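Local coordinates for protein PlyP35 (Listeria phage P35, PDB 6S3Y) that probably anchors a phage endolysin to the Listeria cell wall through two SH3-like cell wall binding repeats, at residues 87-92 against 130-135. Sequence-based numbering, arbitrary orientation.
Sequences FCWDNK and YIPRYM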
loop_
_atom_site.group_PDB
_atom_site.type_symbol
_atom_site.label_atom_id
_atom_site.label_comp_id
_atom_site.label_asym_id
_atom_site.label_seq_id
_atom_site.Cartn_x
_atom_site.Cartn_y
_atom_site.Cartn_z
ATOM N N PHE A 87 4.653 1.444 -2.598
ATOM C CA PHE A 87 6.047 1.561 -2.140
ATOM C C PHE A 87 6.854 0.459 -2.813
ATOM O O PHE A 87 6.264 -0.603 -3.126
ATOM C CB PHE A 87 6.162 1.382 -0.633
ATOM C CG PHE A 87 5.798 2.572 0.216
ATOM C CD1 PHE A 87 6.417 3.792 0.032
ATOM C CD2 PHE A 87 4.877 2.441 1.244
ATOM C CE1 PHE A 87 6.119 4.865 0.849
ATOM C CE2 PHE A 87 4.586 3.520 2.068
ATOM C CZ PHE A 87 5.195 4.736 1.867
ATOM N N CYS A 88 8.167 0.678 -2.969
ATOM C CA CYS A 88 9.141 -0.439 -3.080
ATOM C C CYS A 88 10.245 -0.211 -2.053
ATOM O O CYS A 88 10.502 0.973 -1.645
ATOM C CB CYS A 88 9.678 -0.596 -4.495
ATOM S SG CYS A 88 10.425 0.916 -5.146
ATOM N N TRP A 89 10.867 -1.303 -1.613
ATOM C CA TRP A 89 11.840 -1.271 -0.498
ATOM C C TRP A 89 13.162 -1.899 -0.944
ATOM O O TRP A 89 13.125 -2.863 -1.725
ATOM C CB TRP A 89 11.267 -2.048 0.687
ATOM C CG TRP A 89 10.099 -1.404 1.388
ATOM C CD1 TRP A 89 10.135 -0.642 2.508
ATOM C CD2 TRP A 89 8.704 -1.585 1.068
ATOM N NE1 TRP A 89 8.871 -0.320 2.902
ATOM C CE2 TRP A 89 7.971 -0.882 2.041
ATOM C CE3 TRP A 89 8.003 -2.272 0.064
ATOM C CZ2 TRP A 89 6.577 -0.831 2.043
ATOM C CZ3 TRP A 89 6.625 -2.228 0.067
ATOM C CH2 TRP A 89 5.924 -1.525 1.040
ATOM N N ASP A 90 14.267 -1.449 -0.360
ATOM C CA ASP A 90 15.596 -2.007 -0.729
ATOM C C ASP A 90 15.838 -3.301 0.026
ATOM O O ASP A 90 16.893 -3.867 -0.154
ATOM C CB ASP A 90 16.704 -1.005 -0.515
ATOM C CG ASP A 90 17.103 -0.735 0.909
ATOM O OD1 ASP A 90 16.315 -1.032 1.829
ATOM O OD2 ASP A 90 18.187 -0.172 1.059
ATOM N N ASN A 91 14.870 -3.797 0.793
ATOM C CA ASN A 91 14.980 -5.176 1.341
ATOM C C ASN A 91 13.597 -5.781 1.573
ATOM O O ASN A 91 12.609 -5.038 1.580
ATOM C CB ASN A 91 15.884 -5.182 2.575
ATOM C CG ASN A 91 15.177 -4.721 3.817
ATOM O OD1 ASN A 91 14.237 -5.361 4.255
ATOM N ND2 ASN A 91 15.632 -3.627 4.378
ATOM N N LYS A 92 13.535 -7.091 1.794
ATOM C CA LYS A 92 12.285 -7.883 1.732
ATOM C C LYS A 92 11.519 -7.845 3.068
ATOM O O LYS A 92 10.532 -8.566 3.169
ATOM C CB LYS A 92 12.652 -9.282 1.263
ATOM C CG LYS A 92 13.332 -9.308 -0.086
ATOM C CD LYS A 92 13.565 -10.680 -0.624
ATOM C CE LYS A 92 14.294 -10.668 -1.947
ATOM N NZ LYS A 92 14.442 -12.043 -2.468
ATOM N N TYR A 130 12.183 -3.842 -4.078
ATOM C CA TYR A 130 11.207 -4.957 -4.084
ATOM C C TYR A 130 9.812 -4.396 -3.836
ATOM O O TYR A 130 9.657 -3.480 -2.998
ATOM C CB TYR A 130 11.592 -6.001 -3.029
ATOM C CG TYR A 130 12.968 -6.568 -3.251
ATOM C CD1 TYR A 130 13.185 -7.548 -4.207
ATOM C CD2 TYR A 130 14.048 -6.097 -2.522
ATOM C CE1 TYR A 130 14.458 -8.045 -4.439
ATOM C CE2 TYR A 130 15.330 -6.580 -2.753
ATOM C CZ TYR A 130 15.525 -7.580 -3.681
ATOM O OH TYR A 130 16.784 -8.041 -3.899
ATOM N N ILE A 131 8.851 -4.952 -4.575
ATOM C CA ILE A 131 7.407 -4.609 -4.464
ATOM C C ILE A 131 6.643 -5.926 -4.337
ATOM O O ILE A 131 6.868 -6.865 -5.092
ATOM C CB ILE A 131 6.949 -3.723 -5.640
ATOM C CG1 ILE A 131 5.514 -3.227 -5.423
ATOM C CG2 ILE A 131 7.132 -4.425 -6.977
ATOM C CD1 ILE A 131 5.046 -2.191 -6.452
ATOM N N PRO A 132 5.716 -6.037 -3.363
ATOM C CA PRO A 132 4.866 -7.226 -3.246
ATOM C C PRO A 132 3.755 -7.232 -4.310
ATOM O O PRO A 132 3.347 -6.170 -4.784
ATOM C CB PRO A 132 4.317 -7.090 -1.826
ATOM C CG PRO A 132 4.241 -5.590 -1.606
ATOM C CD PRO A 132 5.435 -5.025 -2.331
ATOM N N ARG A 133 3.279 -8.437 -4.646
ATOM C CA ARG A 133 2.301 -8.687 -5.728
ATOM C C ARG A 133 1.070 -7.797 -5.585
ATOM O O ARG A 133 0.551 -7.324 -6.628
ATOM C CB ARG A 133 1.882 -10.171 -5.728
ATOM C CG ARG A 133 0.981 -10.561 -6.883
ATOM C CD ARG A 133 1.592 -10.287 -8.248
ATOM N NE ARG A 133 0.654 -10.545 -9.332
ATOM C CZ ARG A 133 -0.295 -9.700 -9.711
ATOM N NH1 ARG A 133 -0.416 -8.504 -9.158
ATOM N NH2 ARG A 133 -1.123 -10.076 -10.664
ATOM N N TYR A 134 0.617 -7.545 -4.360
ATOM C CA TYR A 134 -0.708 -6.917 -4.100
ATOM C C TYR A 134 -0.698 -5.430 -4.440
ATOM O O TYR A 134 -1.756 -4.823 -4.438
ATOM C CB TYR A 134 -1.204 -7.195 -2.663
ATOM C CG TYR A 134 -0.459 -6.512 -1.550
ATOM C CD1 TYR A 134 -0.769 -5.222 -1.168
ATOM C CD2 TYR A 134 0.496 -7.186 -0.796
ATOM C CE1 TYR A 134 -0.111 -4.591 -0.124
ATOM C CE2 TYR A 134 1.149 -6.570 0.259
ATOM C CZ TYR A 134 0.866 -5.265 0.582
ATOM O OH TYR A 134 1.498 -4.665 1.637
HETATM N N MSE A 135 0.458 -4.845 -4.767
HETATM C CA MSE A 135 0.496 -3.405 -5.014
HETATM C C MSE A 135 0.438 -3.056 -6.505
HETATM O O MSE A 135 0.460 -1.865 -6.837
HETATM C CB MSE A 135 1.730 -2.766 -4.377
HETATM C CG MSE A 135 1.684 -2.798 -2.870
HETATM SE SE MSE A 135 3.150 -1.834 -2.054
HETATM C CE MSE A 135 2.331 -1.233 -0.447
#
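Trp89 and Tyr130 join their backbones as an antiparallel hydrogen-bonded pair: Trp89 N donates to Tyr130 O at 2.8 Å, in the plane of that carbonyl, and Tyr130 N donates to Trp89 O at 2.7 Å, from a point tilted 26° out of the Trp89 carbonyl plane. It is the single bridge between these segments, whose strand directions lie 130° apart.

The far end of the Trp89 indole comes near the other segment and meets it with an edge. Pro132 CD lies 3.9 Å from Trp89 CZ3 and Met135 CE 3.9 Å from Trp89 CH2, both near the ring plane, while Phe87 CB, from the same strand, lies over one indole face, toward its rim. A broad, rigid ring suits this place, since one edge reaches both the compact proline and the flexible Met135, present as selenomethionine. Met135 SE stands obliquely to the ring, a Met-aromatic contact, and comes within 3.5 Å of Phe87 O.

Beyond the bridge, Lys92 crosses Tyr130 obliquely. With the chain extended beyond CG, CE lies over one face of the phenol, toward its rim, in a CH-pi contact 3.9 Å from the Tyr130 ring centroid, and NZ carries on to a salt bridge with Asp115. Lysine thus serves as both an apolar cover and a charge.

Cys88, small enough to fit beside the bridge, brings CB to 3.2 Å from Tyr130 O and also packs on Leu120 and Leu102. The contact joins the end of strand 78-89, paired with 99-103, to strand 128-132, paired with 117-121, in the part of the chain matching the second SH3-clan cell wall binding family; Ile10 and Tyr15 of strand 6-17 pack against Ile131 and Met135.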